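PDB 5UJU: NAD-dependent aldehyde dehydrogenase from Burkholderia multivorans, which probably oxidises aldehydes to carboxylic acids with NAD+ as the electron acceptor. Local coordinates for residues T388-Q402 / L426-P439. Sequence-based numbering, arbitrary orientation.
Sequences TGDPARSVELIGAIQ and LQHPAFPDARVRTP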
loop_
_atom_site.group_PDB
_atom_site.type_symbol
_atom_site.label_atom_id
_atom_site.label_comp_id
_atom_site.label_asym_id
_atom_site.label_seq_id
_atom_site.Cartn_x
_atom_site.Cartn_y
_atom_site.Cartn_z
ATOM N N THR A 388 -8.483 -15.264 -39.706
ATOM C CA THR A 388 -9.121 -16.213 -38.805
ATOM C C THR A 388 -10.019 -17.242 -39.490
ATOM O O THR A 388 -10.347 -18.250 -38.861
ATOM C CB THR A 388 -9.959 -15.478 -37.742
ATOM O OG1 THR A 388 -11.051 -14.793 -38.372
ATOM C CG2 THR A 388 -9.112 -14.482 -36.979
ATOM N N GLY A 389 -10.402 -17.049 -40.755
ATOM C CA GLY A 389 -11.464 -17.871 -41.327
ATOM C C GLY A 389 -11.075 -19.314 -41.620
ATOM O O GLY A 389 -11.938 -20.198 -41.648
ATOM N N ASP A 390 -9.790 -19.576 -41.862
ATOM C CA ASP A 390 -9.341 -20.902 -42.267
ATOM C C ASP A 390 -8.734 -21.650 -41.094
ATOM O O ASP A 390 -7.776 -21.143 -40.495
ATOM C CB ASP A 390 -8.322 -20.810 -43.390
ATOM C CG ASP A 390 -7.798 -22.168 -43.774
ATOM O OD1 ASP A 390 -8.628 -22.987 -44.220
ATOM O OD2 ASP A 390 -6.585 -22.437 -43.593
ATOM N N PRO A 391 -9.234 -22.840 -40.738
ATOM C CA PRO A 391 -8.657 -23.572 -39.587
ATOM C C PRO A 391 -7.147 -23.765 -39.643
ATOM O O PRO A 391 -6.451 -23.411 -38.686
ATOM C CB PRO A 391 -9.396 -24.914 -39.633
ATOM C CG PRO A 391 -10.684 -24.617 -40.329
ATOM C CD PRO A 391 -10.369 -23.554 -41.343
ATOM N N ALA A 392 -6.610 -24.296 -40.745
ATOM C CA ALA A 392 -5.175 -24.584 -40.782
ATOM C C ALA A 392 -4.349 -23.314 -40.612
ATOM O O ALA A 392 -3.337 -23.317 -39.906
ATOM C CB ALA A 392 -4.801 -25.299 -42.082
ATOM N N ARG A 393 -4.776 -22.206 -41.228
ATOM C CA ARG A 393 -4.008 -20.968 -41.156
ATOM C C ARG A 393 -4.278 -20.176 -39.882
ATOM O O ARG A 393 -3.508 -19.262 -39.565
ATOM C CB ARG A 393 -4.300 -20.081 -42.374
ATOM C CG ARG A 393 -3.758 -20.638 -43.682
ATOM C CD ARG A 393 -3.848 -19.636 -44.832
ATOM N NE ARG A 393 -5.214 -19.449 -45.326
ATOM C CZ ARG A 393 -5.996 -18.422 -44.996
ATOM N NH1 ARG A 393 -5.550 -17.482 -44.172
ATOM N NH2 ARG A 393 -7.227 -18.328 -45.497
ATOM N N SER A 394 -5.315 -20.522 -39.117
ATOM C CA SER A 394 -5.710 -19.692 -37.988
ATOM C C SER A 394 -5.534 -20.326 -36.615
ATOM O O SER A 394 -5.503 -19.585 -35.634
ATOM C CB SER A 394 -7.188 -19.298 -38.108
ATOM O OG SER A 394 -7.502 -18.934 -39.456
ATOM N N VAL A 395 -5.430 -21.656 -36.511
ATOM C CA VAL A 395 -5.537 -22.287 -35.191
ATOM C C VAL A 395 -4.408 -21.852 -34.272
ATOM O O VAL A 395 -4.605 -21.704 -33.064
ATOM C CB VAL A 395 -5.605 -23.825 -35.289
ATOM C CG1 VAL A 395 -6.965 -24.259 -35.823
ATOM C CG2 VAL A 395 -4.456 -24.381 -36.114
ATOM N N GLU A 396 -3.216 -21.636 -34.815
ATOM C CA GLU A 396 -2.130 -21.225 -33.940
ATOM C C GLU A 396 -2.281 -19.785 -33.484
ATOM O O GLU A 396 -1.670 -19.396 -32.481
ATOM C CB GLU A 396 -0.794 -21.442 -34.642
ATOM C CG GLU A 396 -0.538 -22.912 -35.004
ATOM C CD GLU A 396 -0.756 -23.891 -33.823
ATOM O OE1 GLU A 396 -0.459 -23.536 -32.663
ATOM O OE2 GLU A 396 -1.186 -25.041 -34.066
ATOM N N LEU A 397 -3.115 -18.999 -34.164
ATOM C CA LEU A 397 -3.372 -17.617 -33.783
ATOM C C LEU A 397 -4.543 -17.505 -32.814
ATOM O O LEU A 397 -4.425 -16.862 -31.768
ATOM C CB LEU A 397 -3.633 -16.767 -35.045
ATOM C CG LEU A 397 -4.193 -15.347 -34.860
ATOM C CD1 LEU A 397 -3.304 -14.504 -33.998
ATOM C CD2 LEU A 397 -4.365 -14.669 -36.223
ATOM N N ILE A 398 -5.679 -18.126 -33.131
ATOM C CA ILE A 398 -6.871 -17.892 -32.324
ATOM C C ILE A 398 -7.005 -18.868 -31.158
ATOM O O ILE A 398 -7.726 -18.564 -30.197
ATOM C CB ILE A 398 -8.138 -17.903 -33.197
ATOM C CG1 ILE A 398 -8.411 -19.297 -33.755
ATOM C CG2 ILE A 398 -7.979 -16.886 -34.357
ATOM C CD1 ILE A 398 -9.599 -19.343 -34.719
ATOM N N GLY A 399 -6.319 -20.007 -31.198
ATOM C CA GLY A 399 -6.436 -20.928 -30.079
ATOM C C GLY A 399 -7.857 -21.445 -29.961
ATOM O O GLY A 399 -8.625 -21.470 -30.931
ATOM N N ALA A 400 -8.235 -21.814 -28.743
ATOM C CA ALA A 400 -9.531 -22.419 -28.497
ATOM C C ALA A 400 -10.312 -21.581 -27.497
ATOM O O ALA A 400 -9.742 -20.839 -26.695
ATOM C CB ALA A 400 -9.389 -23.864 -27.978
ATOM N N ILE A 401 -11.629 -21.715 -27.554
ATOM C CA ILE A 401 -12.529 -20.992 -26.659
ATOM C C ILE A 401 -12.563 -21.698 -25.303
ATOM O O ILE A 401 -12.760 -22.917 -25.230
ATOM C CB ILE A 401 -13.931 -20.906 -27.283
ATOM C CG1 ILE A 401 -13.888 -20.156 -28.623
ATOM C CG2 ILE A 401 -14.896 -20.275 -26.336
ATOM C CD1 ILE A 401 -13.542 -18.693 -28.491
ATOM N N GLN A 402 -12.402 -20.930 -24.219
ATOM C CA GLN A 402 -12.095 -21.556 -22.930
ATOM C C GLN A 402 -13.272 -22.367 -22.383
ATOM O O GLN A 402 -13.070 -23.411 -21.751
ATOM C CB GLN A 402 -11.658 -20.492 -21.917
ATOM C CG GLN A 402 -10.810 -21.035 -20.742
ATOM C CD GLN A 402 -11.637 -21.651 -19.617
ATOM O OE1 GLN A 402 -12.761 -21.229 -19.350
ATOM N NE2 GLN A 402 -11.074 -22.660 -18.953
ATOM N N LEU A 426 -14.959 -23.475 -36.422
ATOM C CA LEU A 426 -13.922 -24.114 -37.214
ATOM C C LEU A 426 -13.705 -25.544 -36.720
ATOM O O LEU A 426 -13.850 -25.837 -35.530
ATOM C CB LEU A 426 -12.602 -23.331 -37.128
ATOM C CG LEU A 426 -12.534 -21.846 -37.515
ATOM C CD1 LEU A 426 -11.096 -21.386 -37.570
ATOM C CD2 LEU A 426 -13.244 -21.588 -38.861
ATOM N N GLN A 427 -13.356 -26.435 -37.648
ATOM C CA GLN A 427 -12.934 -27.790 -37.315
ATOM C C GLN A 427 -11.418 -27.758 -37.222
ATOM O O GLN A 427 -10.737 -27.491 -38.218
ATOM C CB GLN A 427 -13.412 -28.815 -38.346
ATOM C CG GLN A 427 -12.993 -30.259 -38.018
ATOM C CD GLN A 427 -13.655 -30.813 -36.775
ATOM O OE1 GLN A 427 -14.593 -30.226 -36.248
ATOM N NE2 GLN A 427 -13.144 -31.941 -36.278
ATOM N N HIS A 428 -10.903 -27.967 -36.020
ATOM C CA HIS A 428 -9.458 -27.965 -35.815
ATOM C C HIS A 428 -8.847 -29.136 -36.570
ATOM O O HIS A 428 -9.298 -30.274 -36.402
ATOM C CB HIS A 428 -9.125 -28.056 -34.324
ATOM C CG HIS A 428 -7.719 -27.648 -33.999
ATOM N ND1 HIS A 428 -6.618 -28.331 -34.466
ATOM C CD2 HIS A 428 -7.238 -26.619 -33.264
ATOM C CE1 HIS A 428 -5.519 -27.737 -34.036
ATOM N NE2 HIS A 428 -5.869 -26.700 -33.298
ATOM N N PRO A 429 -7.817 -28.914 -37.385
ATOM C CA PRO A 429 -7.276 -30.021 -38.192
ATOM C C PRO A 429 -6.648 -31.136 -37.366
ATOM O O PRO A 429 -6.566 -32.270 -37.854
ATOM C CB PRO A 429 -6.229 -29.335 -39.077
ATOM C CG PRO A 429 -6.523 -27.867 -38.975
ATOM C CD PRO A 429 -7.106 -27.651 -37.624
ATOM N N ALA A 430 -6.202 -30.853 -36.141
ATOM C CA ALA A 430 -5.506 -31.842 -35.321
ATOM C C ALA A 430 -6.281 -32.301 -34.094
ATOM O O ALA A 430 -5.944 -33.349 -33.533
ATOM C CB ALA A 430 -4.159 -31.282 -34.846
ATOM N N PHE A 431 -7.317 -31.570 -33.683
ATOM C CA PHE A 431 -8.083 -31.880 -32.476
ATOM C C PHE A 431 -9.557 -31.915 -32.848
ATOM O O PHE A 431 -10.237 -30.881 -32.826
ATOM C CB PHE A 431 -7.829 -30.860 -31.366
ATOM C CG PHE A 431 -6.435 -30.889 -30.819
ATOM C CD1 PHE A 431 -6.049 -31.885 -29.927
ATOM C CD2 PHE A 431 -5.511 -29.922 -31.174
ATOM C CE1 PHE A 431 -4.758 -31.920 -29.405
ATOM C CE2 PHE A 431 -4.216 -29.955 -30.657
ATOM C CZ PHE A 431 -3.844 -30.957 -29.768
ATOM N N PRO A 432 -10.087 -33.100 -33.169
ATOM C CA PRO A 432 -11.461 -33.187 -33.697
ATOM C C PRO A 432 -12.517 -32.565 -32.804
ATOM O O PRO A 432 -13.553 -32.110 -33.305
ATOM C CB PRO A 432 -11.685 -34.702 -33.830
ATOM C CG PRO A 432 -10.315 -35.296 -33.909
ATOM C CD PRO A 432 -9.436 -34.423 -33.070
ATOM N N ASP A 433 -12.305 -32.540 -31.491
ATOM C CA ASP A 433 -13.319 -32.046 -30.571
ATOM C C ASP A 433 -12.978 -30.680 -29.988
ATOM O O ASP A 433 -13.620 -30.257 -29.023
ATOM C CB ASP A 433 -13.539 -33.064 -29.451
ATOM C CG ASP A 433 -14.132 -34.363 -29.964
ATOM O OD1 ASP A 433 -14.951 -34.311 -30.908
ATOM O OD2 ASP A 433 -13.766 -35.435 -29.434
ATOM N N ALA A 434 -12.006 -29.970 -30.556
ATOM C CA ALA A 434 -11.666 -28.653 -30.045
ATOM C C ALA A 434 -12.817 -27.673 -30.272
ATOM O O ALA A 434 -13.598 -27.807 -31.220
ATOM C CB ALA A 434 -10.404 -28.127 -30.719
ATOM N N ARG A 435 -12.925 -26.694 -29.366
ATOM C CA ARG A 435 -13.935 -25.636 -29.396
ATOM C C ARG A 435 -13.271 -24.386 -29.974
ATOM O O ARG A 435 -12.529 -23.688 -29.278
ATOM C CB ARG A 435 -14.486 -25.387 -27.990
ATOM C CG ARG A 435 -15.638 -24.385 -27.906
ATOM C CD ARG A 435 -15.845 -23.924 -26.461
ATOM N NE ARG A 435 -16.261 -25.021 -25.603
ATOM C CZ ARG A 435 -15.543 -25.508 -24.594
ATOM N NH1 ARG A 435 -14.361 -24.996 -24.293
ATOM N NH2 ARG A 435 -16.016 -26.523 -23.886
ATOM N N VAL A 436 -13.512 -24.114 -31.258
ATOM C CA VAL A 436 -12.835 -23.029 -31.963
ATOM C C VAL A 436 -13.902 -22.154 -32.611
ATOM O O VAL A 436 -14.766 -22.669 -33.331
ATOM C CB VAL A 436 -11.854 -23.559 -33.029
ATOM C CG1 VAL A 436 -11.080 -22.405 -33.703
ATOM C CG2 VAL A 436 -10.891 -24.584 -32.457
ATOM N N ARG A 437 -13.817 -20.835 -32.388
ATOM C CA ARG A 437 -14.755 -19.861 -32.934
ATOM C C ARG A 437 -14.007 -18.620 -33.406
ATOM O O ARG A 437 -13.127 -18.121 -32.701
ATOM C CB ARG A 437 -15.782 -19.414 -31.880
ATOM C CG ARG A 437 -16.589 -20.498 -31.230
ATOM C CD ARG A 437 -17.528 -21.130 -32.225
ATOM N NE ARG A 437 -18.582 -21.911 -31.575
ATOM C CZ ARG A 437 -18.499 -23.211 -31.327
ATOM N NH1 ARG A 437 -17.402 -23.878 -31.666
ATOM N NH2 ARG A 437 -19.510 -23.843 -30.741
ATOM N N THR A 438 -14.387 -18.100 -34.579
ATOM C CA THR A 438 -13.748 -16.910 -35.144
ATOM C C THR A 438 -14.374 -15.645 -34.561
ATOM O O THR A 438 -15.465 -15.698 -33.991
ATOM C CB THR A 438 -13.867 -16.911 -36.674
ATOM O OG1 THR A 438 -15.247 -16.884 -37.074
ATOM C CG2 THR A 438 -13.200 -18.153 -37.244
ATOM N N PRO A 439 -13.711 -14.490 -34.689
ATOM C CA PRO A 439 -14.238 -13.280 -34.046
ATOM C C PRO A 439 -15.533 -12.773 -34.667
ATOM O O PRO A 439 -15.779 -12.884 -35.876
ATOM C CB PRO A 439 -13.110 -12.258 -34.232
ATOM C CG PRO A 439 -11.869 -13.085 -34.416
ATOM C CD PRO A 439 -12.331 -14.285 -35.178
HETATM O O HOH W 1 -11.250 -20.227 -31.113
#
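I401 and R435 are joined by two hydrogen bonds: I401 N donates to R435 O (2.8 Å, N-H...O 168°), and R435 returns NH1 to I401 O (2.8 Å). The second oxygen lies in the guanidinium plane, at its edge, although NH1 stands 28° out of the carbonyl plane. A bend at chi3 (-64°) in the otherwise extended R435 chain turns the guanidinium back to that carbonyl, its CD packing on I401 CB; D404 takes NE in a salt bridge. Two residues from I401 and from R435 respectively, a water donates to G399 O and accepts from R437 N, continuing the link between the backbones. The side chains of I401 and R437 cross at about a right angle, I401 CG1 lying 3.8 Å from R437 CG. The contact lies in the aldehyde dehydrogenase fold, where the short helix 391-398, closed by G399 with positive phi, packs on the long loop between antiparallel strands 418-421 and 440-445. From this helix I398 presses CD1 against both V436 CG1 (3.5 Å) and L426 CD1. L426 spreads its two methyls over the carbonyl oxygens of T388 and G389, while its CB meets P391 CG. Further along the helix, V395 CG1 makes a CH-pi contact with one face of the H428 imidazole, 3.8 Å from the centroid; F431 CD2 lies over the rim of the opposite face, and A430 N donates to ND1 in the ring plane, fixing the ring's rotation. P429 CD also touches V395 CG1, and its CG rests on A392. Just before the helix, T388 OG1, hydrogen-bonded to V384 O, lies 3.5 Å from CD of the P439 ring.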